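Local atomic coordinates of member of DUF4221 family (Bacteroides vulgatus, PDB entry 3S9J), a protein that is of unknown function but belongs to the DUF4221 family and folds as a six-bladed beta-propeller. Residues A[221-226]-A[231-236]; A[203-206]-A[211-214]; A[132-137]-A[215-220]. All blocks are in the same frame, centred on the assembly; numbering follows the deposited sequence.

Interaction 1: residues A[221-226]-A[231-236]; sequences SLMVTD and IRWYNA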
ATOM      1  N   SER A 221       3.642   4.592  16.579  1.00 33.25           N
ATOM      2  CA  SER A 221       2.658   5.655  16.454  1.00 32.59           C
ATOM      3  C   SER A 221       2.326   5.984  15.007  1.00 31.19           C
ATOM      4  O   SER A 221       3.168   5.857  14.114  1.00 31.34           O
ATOM      5  CB  SER A 221       3.130   6.920  17.184  1.00 36.83           C
ATOM      6  OG  SER A 221       3.147   6.711  18.584  1.00 37.93           O
ATOM      7  N   LEU A 222       1.083   6.385  14.806  1.00 31.07           N
ATOM      8  CA  LEU A 222       0.621   6.932  13.529  1.00 31.36           C
ATOM      9  C   LEU A 222       0.756   8.451  13.505  1.00 33.13           C
ATOM     10  O   LEU A 222       0.536   9.128  14.506  1.00 33.95           O
ATOM     11  CB  LEU A 222      -0.851   6.592  13.295  1.00 32.14           C
ATOM     12  CG  LEU A 222      -1.226   5.126  13.147  1.00 31.31           C
ATOM     13  CD1 LEU A 222      -2.762   5.002  13.081  1.00 30.83           C
ATOM     14  CD2 LEU A 222      -0.530   4.530  11.891  1.00 29.52           C
HETATM   15  N   MSE A 223       1.057   8.968  12.316  1.00 33.03           N
HETATM   16  CA  MSE A 223       1.212  10.388  12.060  1.00 33.96           C
HETATM   17  C   MSE A 223      -0.003  10.838  11.280  1.00 32.72           C
HETATM   18  O   MSE A 223      -0.397  10.188  10.299  1.00 31.14           O
HETATM   19  CB  MSE A 223       2.460  10.578  11.204  1.00 35.23           C
HETATM   20  CG  MSE A 223       2.960  11.969  11.098  1.00 42.23           C
HETATM   21 SE   MSE A 223       4.268  12.021   9.668  0.75 39.06          SE
HETATM   22  CE  MSE A 223       3.031  12.430   8.265  1.00 32.44           C
ATOM     23  N   VAL A 224      -0.610  11.943  11.713  1.00 32.97           N
ATOM     24  CA  VAL A 224      -1.841  12.434  11.105  1.00 31.24           C
ATOM     25  C   VAL A 224      -1.733  13.927  10.834  1.00 33.77           C
ATOM     26  O   VAL A 224      -1.210  14.677  11.651  1.00 33.76           O
ATOM     27  CB  VAL A 224      -3.062  12.167  12.013  1.00 32.66           C
ATOM     28  CG1 VAL A 224      -4.376  12.750  11.401  1.00 34.41           C
ATOM     29  CG2 VAL A 224      -3.182  10.678  12.354  1.00 32.07           C
ATOM     30  N   THR A 225      -2.231  14.355   9.680  1.00 32.75           N
ATOM     31  CA  THR A 225      -2.311  15.773   9.372  1.00 34.30           C
ATOM     32  C   THR A 225      -3.553  16.068   8.539  1.00 33.77           C
ATOM     33  O   THR A 225      -3.902  15.307   7.659  1.00 34.13           O
ATOM     34  CB  THR A 225      -1.045  16.305   8.635  1.00 35.26           C
ATOM     35  OG1 THR A 225      -1.179  17.726   8.410  1.00 35.37           O
ATOM     36  CG2 THR A 225      -0.824  15.607   7.358  1.00 31.61           C
ATOM     37  N   ASP A 226      -4.213  17.173   8.859  1.00 36.21           N
ATOM     38  CA  ASP A 226      -5.422  17.642   8.158  1.00 38.60           C
ATOM     39  C   ASP A 226      -5.177  18.808   7.196  1.00 40.20           C
ATOM     40  O   ASP A 226      -6.099  19.202   6.461  1.00 41.40           O
ATOM     41  CB  ASP A 226      -6.470  18.094   9.183  1.00 42.05           C
ATOM     42  CG  ASP A 226      -6.935  16.974  10.064  1.00 45.45           C
ATOM     43  OD1 ASP A 226      -6.786  15.797   9.680  1.00 46.81           O
ATOM     44  OD2 ASP A 226      -7.463  17.262  11.138  1.00 46.93           O
ATOM     45  N   ILE A 231       1.282  18.259  12.190  1.00 37.84           N
ATOM     46  CA  ILE A 231       1.301  16.846  12.496  1.00 39.65           C
ATOM     47  C   ILE A 231       0.821  16.540  13.915  1.00 39.58           C
ATOM     48  O   ILE A 231       1.156  17.262  14.870  1.00 41.11           O
ATOM     49  CB  ILE A 231       2.756  16.317  12.389  1.00 41.76           C
ATOM     50  CG1 ILE A 231       3.335  16.575  10.997  1.00 46.56           C
ATOM     51  CG2 ILE A 231       2.818  14.841  12.708  1.00 44.77           C
ATOM     52  CD1 ILE A 231       2.434  16.227   9.900  1.00 44.54           C
ATOM     53  N   ARG A 232       0.044  15.461  14.040  1.00 37.53           N
ATOM     54  CA  ARG A 232      -0.354  14.888  15.328  1.00 40.00           C
ATOM     55  C   ARG A 232       0.030  13.409  15.346  1.00 37.40           C
ATOM     56  O   ARG A 232       0.037  12.750  14.301  1.00 36.82           O
ATOM     57  CB  ARG A 232      -1.879  15.004  15.531  1.00 39.47           C
ATOM     58  CG  ARG A 232      -2.377  16.414  15.659  1.00 51.66           C
ATOM     59  CD  ARG A 232      -3.858  16.461  16.064  1.00 56.44           C
ATOM     60  NE  ARG A 232      -4.786  15.712  15.199  1.00 55.02           N
ATOM     61  CZ  ARG A 232      -5.122  16.052  13.950  1.00 56.60           C
ATOM     62  NH1 ARG A 232      -4.572  17.106  13.354  1.00 62.68           N
ATOM     63  NH2 ARG A 232      -6.014  15.332  13.282  1.00 48.66           N
ATOM     64  N   TRP A 233       0.341  12.891  16.529  1.00 35.37           N
ATOM     65  CA  TRP A 233       0.752  11.501  16.659  1.00 35.34           C
ATOM     66  C   TRP A 233      -0.207  10.764  17.576  1.00 36.29           C
ATOM     67  O   TRP A 233      -0.630  11.311  18.599  1.00 35.83           O
ATOM     68  CB  TRP A 233       2.172  11.407  17.214  1.00 37.06           C
ATOM     69  CG  TRP A 233       3.212  11.992  16.314  1.00 39.59           C
ATOM     70  CD1 TRP A 233       3.673  13.274  16.320  1.00 43.53           C
ATOM     71  CD2 TRP A 233       3.919  11.312  15.285  1.00 34.35           C
ATOM     72  NE1 TRP A 233       4.631  13.430  15.355  1.00 40.93           N
ATOM     73  CE2 TRP A 233       4.796  12.237  14.701  1.00 39.99           C
ATOM     74  CE3 TRP A 233       3.889  10.000  14.790  1.00 36.37           C
ATOM     75  CZ2 TRP A 233       5.644  11.899  13.649  1.00 40.51           C
ATOM     76  CZ3 TRP A 233       4.749   9.660  13.742  1.00 38.67           C
ATOM     77  CH2 TRP A 233       5.610  10.605  13.188  1.00 36.25           C
ATOM     78  N   TYR A 234      -0.545   9.531  17.193  1.00 34.96           N
ATOM     79  CA  TYR A 234      -1.434   8.670  17.962  1.00 34.67           C
ATOM     80  C   TYR A 234      -0.834   7.285  18.116  1.00 36.73           C
ATOM     81  O   TYR A 234      -0.327   6.700  17.155  1.00 34.93           O
ATOM     82  CB  TYR A 234      -2.780   8.522  17.279  1.00 36.15           C
ATOM     83  CG  TYR A 234      -3.537   9.813  17.129  1.00 37.23           C
ATOM     84  CD1 TYR A 234      -4.320  10.297  18.161  1.00 40.65           C
ATOM     85  CD2 TYR A 234      -3.488  10.534  15.942  1.00 37.97           C
ATOM     86  CE1 TYR A 234      -5.023  11.478  18.030  1.00 43.66           C
ATOM     87  CE2 TYR A 234      -4.187  11.722  15.803  1.00 36.41           C
ATOM     88  CZ  TYR A 234      -4.950  12.187  16.852  1.00 44.59           C
ATOM     89  OH  TYR A 234      -5.665  13.349  16.710  1.00 45.14           O
ATOM     90  N   ASN A 235      -0.911   6.756  19.326  1.00 37.08           N
ATOM     91  CA  ASN A 235      -0.420   5.410  19.567  1.00 38.08           C
ATOM     92  C   ASN A 235      -1.212   4.378  18.777  1.00 35.05           C
ATOM     93  O   ASN A 235      -2.438   4.376  18.794  1.00 35.21           O
ATOM     94  CB  ASN A 235      -0.515   5.063  21.050  1.00 39.66           C
ATOM     95  CG  ASN A 235       0.074   3.697  21.351  1.00 48.02           C
ATOM     96  OD1 ASN A 235      -0.651   2.754  21.653  1.00 57.51           O
ATOM     97  ND2 ASN A 235       1.390   3.579  21.222  1.00 49.97           N
ATOM     98  N   ALA A 236      -0.509   3.482  18.099  1.00 33.92           N
ATOM     99  CA  ALA A 236      -1.153   2.446  17.316  1.00 33.34           C
ATOM    100  C   ALA A 236      -0.330   1.168  17.433  1.00 32.23           C
ATOM    101  O   ALA A 236      -0.030   0.519  16.443  1.00 31.35           O
ATOM    102  CB  ALA A 236      -1.287   2.881  15.858  1.00 31.68           C
TER
HETATM  103  O   HOH W   1      -3.508  18.864  10.974  1.00 45.41           O

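Interaction 2: residues A[203-206]-A[211-214]; sequences YDYN and RLVC. With FMT (formic acid), chain H.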
ATOM      1  N   TYR A 203       0.446   4.577   4.038  1.00 22.62           N
ATOM      2  CA  TYR A 203      -0.390   5.749   4.315  1.00 23.44           C
ATOM      3  C   TYR A 203      -1.750   5.521   3.675  1.00 24.20           C
ATOM      4  O   TYR A 203      -1.914   4.682   2.788  1.00 23.62           O
ATOM      5  CB  TYR A 203       0.263   7.055   3.801  1.00 23.11           C
ATOM      6  CG  TYR A 203       0.423   7.138   2.304  1.00 23.54           C
ATOM      7  CD1 TYR A 203       1.533   6.613   1.685  1.00 21.50           C
ATOM      8  CD2 TYR A 203      -0.548   7.734   1.518  1.00 23.71           C
ATOM      9  CE1 TYR A 203       1.700   6.640   0.304  1.00 23.19           C
ATOM     10  CE2 TYR A 203      -0.415   7.789   0.149  1.00 24.15           C
ATOM     11  CZ  TYR A 203       0.695   7.231  -0.470  1.00 22.74           C
ATOM     12  OH  TYR A 203       0.841   7.281  -1.824  1.00 25.06           O
ATOM     13  N   ASP A 204      -2.716   6.284   4.130  1.00 25.18           N
ATOM     14  CA  ASP A 204      -4.000   6.339   3.480  1.00 25.38           C
ATOM     15  C   ASP A 204      -4.561   7.744   3.638  1.00 26.38           C
ATOM     16  O   ASP A 204      -4.090   8.524   4.465  1.00 25.74           O
ATOM     17  CB  ASP A 204      -4.961   5.289   4.042  1.00 24.73           C
ATOM     18  CG  ASP A 204      -5.973   4.776   3.003  1.00 28.70           C
ATOM     19  OD1 ASP A 204      -6.165   5.423   1.938  1.00 27.15           O
ATOM     20  OD2 ASP A 204      -6.560   3.693   3.249  1.00 27.75           O
ATOM     21  N   TYR A 205      -5.556   8.052   2.817  1.00 26.86           N
ATOM     22  CA  TYR A 205      -6.142   9.382   2.790  1.00 26.46           C
ATOM     23  C   TYR A 205      -7.650   9.276   2.978  1.00 26.81           C
ATOM     24  O   TYR A 205      -8.312   8.559   2.260  1.00 27.55           O
ATOM     25  CB  TYR A 205      -5.810  10.119   1.493  1.00 27.72           C
ATOM     26  CG  TYR A 205      -6.089  11.620   1.583  1.00 27.81           C
ATOM     27  CD1 TYR A 205      -5.194  12.471   2.205  1.00 28.01           C
ATOM     28  CD2 TYR A 205      -7.246  12.185   1.036  1.00 31.07           C
ATOM     29  CE1 TYR A 205      -5.427  13.812   2.299  1.00 30.66           C
ATOM     30  CE2 TYR A 205      -7.483  13.543   1.128  1.00 33.61           C
ATOM     31  CZ  TYR A 205      -6.569  14.348   1.752  1.00 32.69           C
ATOM     32  OH  TYR A 205      -6.780  15.706   1.831  1.00 34.91           O
ATOM     33  N   ASN A 206      -8.154  10.014   3.949  1.00 28.95           N
ATOM     34  CA  ASN A 206      -9.557  10.037   4.347  1.00 30.12           C
ATOM     35  C   ASN A 206     -10.156  11.290   3.712  1.00 32.28           C
ATOM     36  O   ASN A 206      -9.880  12.404   4.146  1.00 32.79           O
ATOM     37  CB  ASN A 206      -9.581  10.071   5.888  1.00 29.69           C
ATOM     38  CG  ASN A 206     -10.942  10.410   6.490  1.00 33.31           C
ATOM     39  OD1 ASN A 206     -11.845  10.908   5.817  1.00 35.77           O
ATOM     40  ND2 ASN A 206     -11.076  10.153   7.786  1.00 34.11           N
ATOM     41  N   ARG A 211      -7.869  14.138   5.406  1.00 33.54           N
ATOM     42  CA  ARG A 211      -6.968  13.744   6.469  1.00 32.55           C
ATOM     43  C   ARG A 211      -6.030  12.627   5.986  1.00 31.37           C
ATOM     44  O   ARG A 211      -6.474  11.593   5.507  1.00 31.67           O
ATOM     45  CB  ARG A 211      -7.800  13.277   7.675  1.00 33.01           C
ATOM     46  CG  ARG A 211      -7.041  12.718   8.839  1.00 34.28           C
ATOM     47  CD  ARG A 211      -7.964  12.507  10.033  1.00 36.21           C
ATOM     48  NE  ARG A 211      -8.323  13.798  10.623  1.00 36.31           N
ATOM     49  CZ  ARG A 211      -9.416  14.044  11.329  1.00 43.63           C
ATOM     50  NH1 ARG A 211     -10.302  13.088  11.574  1.00 39.89           N
ATOM     51  NH2 ARG A 211      -9.622  15.268  11.790  1.00 45.01           N
ATOM     52  N   LEU A 212      -4.736  12.870   6.159  1.00 31.14           N
ATOM     53  CA  LEU A 212      -3.678  11.955   5.776  1.00 28.06           C
ATOM     54  C   LEU A 212      -3.188  11.264   7.031  1.00 28.39           C
ATOM     55  O   LEU A 212      -2.927  11.915   8.038  1.00 27.87           O
ATOM     56  CB  LEU A 212      -2.524  12.719   5.177  1.00 29.57           C
ATOM     57  CG  LEU A 212      -1.249  11.949   4.813  1.00 27.12           C
ATOM     58  CD1 LEU A 212      -1.523  10.884   3.734  1.00 26.82           C
ATOM     59  CD2 LEU A 212      -0.180  12.957   4.342  1.00 30.20           C
ATOM     60  N   VAL A 213      -3.029   9.949   6.947  1.00 29.39           N
ATOM     61  CA  VAL A 213      -2.535   9.134   8.070  1.00 28.35           C
ATOM     62  C   VAL A 213      -1.373   8.294   7.528  1.00 26.72           C
ATOM     63  O   VAL A 213      -1.520   7.658   6.491  1.00 27.69           O
ATOM     64  CB  VAL A 213      -3.646   8.214   8.632  1.00 28.87           C
ATOM     65  CG1 VAL A 213      -3.117   7.410   9.862  1.00 28.41           C
ATOM     66  CG2 VAL A 213      -4.915   9.050   8.962  1.00 37.06           C
ATOM     67  N   CYS A 214      -0.216   8.355   8.189  1.00 26.47           N
ATOM     68  CA  CYS A 214       0.993   7.633   7.811  1.00 25.98           C
ATOM     69  C   CYS A 214       1.459   6.767   8.980  1.00 27.85           C
ATOM     70  O   CYS A 214       1.510   7.232  10.124  1.00 28.45           O
ATOM     71  CB  CYS A 214       2.121   8.564   7.448  1.00 27.73           C
ATOM     72  SG  CYS A 214       1.703   9.719   6.111  1.00 31.90           S
TER
HETATM   73  C   FMT H 406      -9.228  16.888  -0.840  1.00 53.87           C
HETATM   74  O1  FMT H 406      -8.790  16.491   0.244  1.00 48.05           O
HETATM   75  O2  FMT H 406      -9.558  16.141  -1.769  1.00 55.00           O

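Interaction 3: residues A[132-137]-A[215-220]; sequences SYYNAP and GFFGYD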
ATOM      1  N   SER A 132      -0.637  -1.256  -3.566  1.00 19.96           N
ATOM      2  CA  SER A 132      -1.339  -1.860  -2.453  1.00 20.02           C
ATOM      3  C   SER A 132      -0.476  -2.881  -1.722  1.00 19.04           C
ATOM      4  O   SER A 132      -0.861  -3.325  -0.659  1.00 20.87           O
ATOM      5  CB  SER A 132      -2.632  -2.546  -2.961  1.00 19.94           C
ATOM      6  OG  SER A 132      -2.327  -3.350  -4.107  1.00 21.00           O
ATOM      7  N   TYR A 133       0.674  -3.250  -2.275  1.00 18.89           N
ATOM      8  CA  TYR A 133       1.449  -4.385  -1.708  1.00 19.38           C
ATOM      9  C   TYR A 133       1.823  -4.009  -0.270  1.00 21.10           C
ATOM     10  O   TYR A 133       1.709  -4.827   0.639  1.00 21.20           O
ATOM     11  CB  TYR A 133       2.677  -4.634  -2.568  1.00 21.08           C
ATOM     12  CG  TYR A 133       3.292  -6.001  -2.449  1.00 20.17           C
ATOM     13  CD1 TYR A 133       2.563  -7.144  -2.810  1.00 23.61           C
ATOM     14  CD2 TYR A 133       4.626  -6.149  -2.092  1.00 26.97           C
ATOM     15  CE1 TYR A 133       3.143  -8.424  -2.777  1.00 22.60           C
ATOM     16  CE2 TYR A 133       5.212  -7.437  -2.046  1.00 25.84           C
ATOM     17  CZ  TYR A 133       4.461  -8.553  -2.397  1.00 29.45           C
ATOM     18  OH  TYR A 133       5.029  -9.824  -2.352  1.00 34.78           O
ATOM     19  N   TYR A 134       2.204  -2.737  -0.077  1.00 20.83           N
ATOM     20  CA  TYR A 134       1.871  -2.013   1.157  1.00 20.98           C
ATOM     21  C   TYR A 134       0.922  -0.895   0.735  1.00 20.33           C
ATOM     22  O   TYR A 134       1.060  -0.323  -0.341  1.00 19.98           O
ATOM     23  CB  TYR A 134       3.105  -1.469   1.883  1.00 21.24           C
ATOM     24  CG  TYR A 134       3.945  -0.503   1.055  1.00 19.83           C
ATOM     25  CD1 TYR A 134       4.910  -0.966   0.182  1.00 26.53           C
ATOM     26  CD2 TYR A 134       3.795   0.861   1.198  1.00 24.28           C
ATOM     27  CE1 TYR A 134       5.693  -0.072  -0.592  1.00 29.92           C
ATOM     28  CE2 TYR A 134       4.571   1.742   0.458  1.00 24.31           C
ATOM     29  CZ  TYR A 134       5.498   1.291  -0.425  1.00 34.52           C
ATOM     30  OH  TYR A 134       6.216   2.231  -1.138  1.00 37.06           O
ATOM     31  N   ASN A 135      -0.025  -0.567   1.581  1.00 21.03           N
ATOM     32  CA  ASN A 135      -1.025   0.401   1.191  1.00 21.34           C
ATOM     33  C   ASN A 135      -0.341   1.776   0.965  1.00 20.40           C
ATOM     34  O   ASN A 135       0.200   2.386   1.902  1.00 22.14           O
ATOM     35  CB  ASN A 135      -2.136   0.505   2.212  1.00 21.36           C
ATOM     36  CG  ASN A 135      -3.358   1.236   1.660  1.00 25.01           C
ATOM     37  OD1 ASN A 135      -3.639   1.139   0.468  1.00 25.72           O
ATOM     38  ND2 ASN A 135      -4.053   1.988   2.515  1.00 24.35           N
ATOM     39  N   ALA A 136      -0.376   2.227  -0.283  1.00 23.11           N
ATOM     40  CA  ALA A 136       0.214   3.499  -0.694  1.00 21.71           C
ATOM     41  C   ALA A 136      -0.614   4.033  -1.885  1.00 21.14           C
ATOM     42  O   ALA A 136      -0.186   3.980  -3.024  1.00 22.51           O
ATOM     43  CB  ALA A 136       1.639   3.291  -1.095  1.00 21.92           C
ATOM     44  N   PRO A 137      -1.817   4.504  -1.607  1.00 22.39           N
ATOM     45  CA  PRO A 137      -2.805   4.675  -2.670  1.00 21.63           C
ATOM     46  C   PRO A 137      -2.642   5.936  -3.507  1.00 23.83           C
ATOM     47  O   PRO A 137      -3.369   6.091  -4.492  1.00 24.73           O
ATOM     48  CB  PRO A 137      -4.129   4.777  -1.898  1.00 22.17           C
ATOM     49  CG  PRO A 137      -3.710   5.356  -0.571  1.00 26.74           C
ATOM     50  CD  PRO A 137      -2.424   4.677  -0.274  1.00 23.73           C
ATOM     51  N   GLY A 215       1.797   5.516   8.663  1.00 26.82           N
ATOM     52  CA  GLY A 215       2.288   4.541   9.633  1.00 27.43           C
ATOM     53  C   GLY A 215       3.637   3.987   9.201  1.00 24.97           C
ATOM     54  O   GLY A 215       3.714   3.146   8.312  1.00 25.20           O
ATOM     55  N   PHE A 216       4.702   4.479   9.836  1.00 25.39           N
ATOM     56  CA  PHE A 216       6.046   3.945   9.624  1.00 24.80           C
ATOM     57  C   PHE A 216       6.070   2.509  10.111  1.00 23.83           C
ATOM     58  O   PHE A 216       5.568   2.200  11.171  1.00 27.34           O
ATOM     59  CB  PHE A 216       7.139   4.794  10.331  1.00 25.17           C
ATOM     60  CG  PHE A 216       7.499   6.030   9.574  1.00 24.61           C
ATOM     61  CD1 PHE A 216       8.474   5.994   8.591  1.00 26.28           C
ATOM     62  CD2 PHE A 216       6.801   7.201   9.788  1.00 27.01           C
ATOM     63  CE1 PHE A 216       8.767   7.105   7.854  1.00 26.93           C
ATOM     64  CE2 PHE A 216       7.061   8.315   9.041  1.00 27.43           C
ATOM     65  CZ  PHE A 216       8.066   8.288   8.085  1.00 26.41           C
ATOM     66  N   PHE A 217       6.597   1.629   9.273  1.00 23.33           N
ATOM     67  CA  PHE A 217       6.639   0.210   9.596  1.00 23.66           C
ATOM     68  C   PHE A 217       7.344  -0.042  10.936  1.00 25.28           C
ATOM     69  O   PHE A 217       6.946  -0.926  11.693  1.00 25.47           O
ATOM     70  CB  PHE A 217       7.336  -0.577   8.495  1.00 23.26           C
ATOM     71  CG  PHE A 217       6.726  -0.401   7.110  1.00 22.44           C
ATOM     72  CD1 PHE A 217       5.351  -0.270   6.931  1.00 22.62           C
ATOM     73  CD2 PHE A 217       7.543  -0.405   5.983  1.00 22.32           C
ATOM     74  CE1 PHE A 217       4.806  -0.144   5.623  1.00 22.29           C
ATOM     75  CE2 PHE A 217       7.008  -0.253   4.700  1.00 24.45           C
ATOM     76  CZ  PHE A 217       5.646  -0.142   4.538  1.00 21.19           C
ATOM     77  N   GLY A 218       8.362   0.744  11.236  1.00 26.08           N
ATOM     78  CA  GLY A 218       9.151   0.519  12.452  1.00 28.50           C
ATOM     79  C   GLY A 218       8.722   1.289  13.680  1.00 27.91           C
ATOM     80  O   GLY A 218       9.480   1.354  14.638  1.00 31.66           O
ATOM     81  N   TYR A 219       7.520   1.862  13.686  1.00 27.74           N
ATOM     82  CA  TYR A 219       7.126   2.784  14.751  1.00 27.01           C
ATOM     83  C   TYR A 219       5.747   2.506  15.327  1.00 28.91           C
ATOM     84  O   TYR A 219       4.794   2.262  14.601  1.00 27.68           O
ATOM     85  CB  TYR A 219       7.181   4.222  14.223  1.00 26.98           C
ATOM     86  CG  TYR A 219       7.271   5.336  15.252  1.00 29.99           C
ATOM     87  CD1 TYR A 219       8.035   5.203  16.411  1.00 34.04           C
ATOM     88  CD2 TYR A 219       6.639   6.550  15.032  1.00 36.42           C
ATOM     89  CE1 TYR A 219       8.145   6.258  17.323  1.00 40.57           C
ATOM     90  CE2 TYR A 219       6.734   7.605  15.936  1.00 38.50           C
ATOM     91  CZ  TYR A 219       7.486   7.456  17.073  1.00 39.45           C
ATOM     92  OH  TYR A 219       7.586   8.515  17.950  1.00 40.04           O
ATOM     93  N   ASP A 220       5.642   2.610  16.652  1.00 30.35           N
ATOM     94  CA  ASP A 220       4.393   2.402  17.376  1.00 32.71           C
ATOM     95  C   ASP A 220       3.290   3.395  17.037  1.00 31.02           C
ATOM     96  O   ASP A 220       2.131   3.084  17.214  1.00 34.40           O
ATOM     97  CB  ASP A 220       4.617   2.557  18.878  1.00 35.23           C
ATOM     98  CG  ASP A 220       5.364   1.419  19.493  1.00 37.41           C
ATOM     99  OD1 ASP A 220       5.847   0.515  18.796  1.00 36.12           O
ATOM    100  OD2 ASP A 220       5.410   1.428  20.724  1.00 43.19           O
TER

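Interaction 1: residues A[221-226]-A[231-236]
S221 to T225 and I231 to N235 run antiparallel, their axes 152° apart in direction, with L222 facing Y234 and V224 facing R232 as hydrogen-bonded pairs and M223 facing W233 as a non-hydrogen-bonded one. Each hydrogen-bonded pair is closed by two backbone bonds, such as L222 N to Y234 O at 2.8 Å. On the sheet face carrying M223 and W233, selenomethionine M223 has CG anti to the backbone N (chi1 -166°), which swings it over the indole. Its CG stands 3.8 Å from the centroid of the six-membered ring of W233, only 16° off the ring normal, a CH-pi contact. Atom SE of M223 lies 4.7 Å from that same W233 centroid, reached obliquely, and makes the pair a Met-aromatic contact. I231 CG2 shares this indole face near its rim, and its 3.3 Å approach to M223 CG is tighter than ordinary van der Waals packing. On the reverse face V224 CG2 meets the edge of the Y234 ring, 3.6 Å from CD2. R232 is clamped at two points: NE donates in the guanidinium plane to Y234 OH at 2.9 Å, while NH2 forms a salt bridge with D226 OD2 at 3.2 Å, coming from above the carboxylate plane. The other oxygen of that carboxylate, OD1, pairs with R211 on the neighbouring strand. A water receives the backbone N-H of D226 and, weakly, NH1 of R232. Near the hairpin's open end, L222 CG rests 3.5 Å from A236 CB, while Y234 stacks on F313 beyond the hairpin. The strand order and antiparallel register identify the third and fourth strands of a four-stranded propeller blade, 231-235 being its edge strand, joined as a beta hairpin.

Interaction 2: residues A[203-206]-A[211-214]
The Y205 ring lies with one face over the backbone of R211 and with a formic acid molecule at its edge. R211 N sits 3.8 Å above the ring plane of Y205, offset toward the rim, and R211 O approaches the same face, 3.6 Å from CD1. The hydroxyl of Y205 donates to O1 of the formic acid at 2.7 Å; that molecule, probably from the crystallisation liquor, also bonds to S210. Beyond the hairpin Y205 stacks with F139. An alanine at Y205 would remove this ring, and F139 would probably lose its stacking partner while the R211 backbone lost its cover. The Y203 ring is met obliquely by L212, whose CD1 is 4.0 Å from CD2 of the tyrosine. Y203 has CG wedged between the backbone N and the carbonyl carbon (chi1 65°), a torsion that turns the ring away from the neighbouring strand; its OH bonds to A138 N, and its CB remains 3.8 Å from C214 SG. Y203 pairs with C214 and Y205 with L212 as non-hydrogen-bonded pairs, all four on one sheet face. D204 uses OD1 to accept the N-H of Y205, the next residue in its own strand, and OD2 to accept that of Y272. Four backbone bonds hold the strands, whose directions differ by 163°. D204 N to V213 O is 3.0 Å, and N206 N to R211 O, 2.8 Å long, is nearly straight with 174° at the hydrogen. This register is that of a regular beta hairpin, here strands one and two, the first pair of a propeller blade.

Interaction 3: residues A[132-137]-A[215-220]
F217, which meets Y134, sits in a turn closed by the N-H of Y219 donating to F216 O at 3.2 Å. With F217 and G218 at its two middle positions this is a type I beta turn, and it belongs to the link between the second and third strands of a beta-propeller blade. The other partner comes from the loop 132-137, which precedes the first strand of the preceding blade, so the contact bridges neighbouring blades about 6 Å, centre to centre, from the middle of the folded chain. No hydrogen bond crosses between the two segments, and the surface they bury is small, 81 Å². Y134 and F217 alone do the touching. Their CA atoms are 9.9 Å apart; both side chains leave the backbone toward the other segment, and their rings span that gap. The rings form an offset edge-to-face pair: centroids 5.7 Å apart, planes at 83°, with the edge of F217 turned toward the face of Y134. The offset is visible in the contacts. F217 CZ, the far carbon of its ring, approaches the root of the tyrosine instead of the middle of its ring. CG of Y134 lies between the backbone N and the carbonyl carbon (chi1 59°), and this torsion sets the ring across the path of the phenylalanine. W268 stacks on F217, the group that supplies the edge, while the backbone on both sides of Y134 is tied down by Y133 O to W268 and N135 N to H269. A bound formic acid lies about 3 Å from the nearest atom of the Y134 side chain; it probably comes from the crystallisation liquor, although such molecules often mark pockets. F217 CZ is equally near CB, CG and CD2 of Y134, 3.9 Å from each.

In the fold
Interactions 1 and 2 are the two hairpins of one four-stranded blade: residues 203-206 and 211-214 form the inner, buried pair, and 221-226 with 231-236 the outer, partly solvent-facing pair. They are joined by strand-to-strand hydrogen bonding, as between M223 O and C214 N, and by V224 CG1 packing on R211 CG. A salt bridge and a Met-aromatic contact cross interaction 1, whereas across interaction 2 the polar bonds are backbone ones and side chains meet by apolar packing. Interaction 3, closest to the chain's centre, has no regular pairing; a single ring pair ties strand 211-216's following turn to a loop. That loop reaches interaction 2 as well, through N135 O and Y203 N, and D220 O receives A236 N of interaction 1.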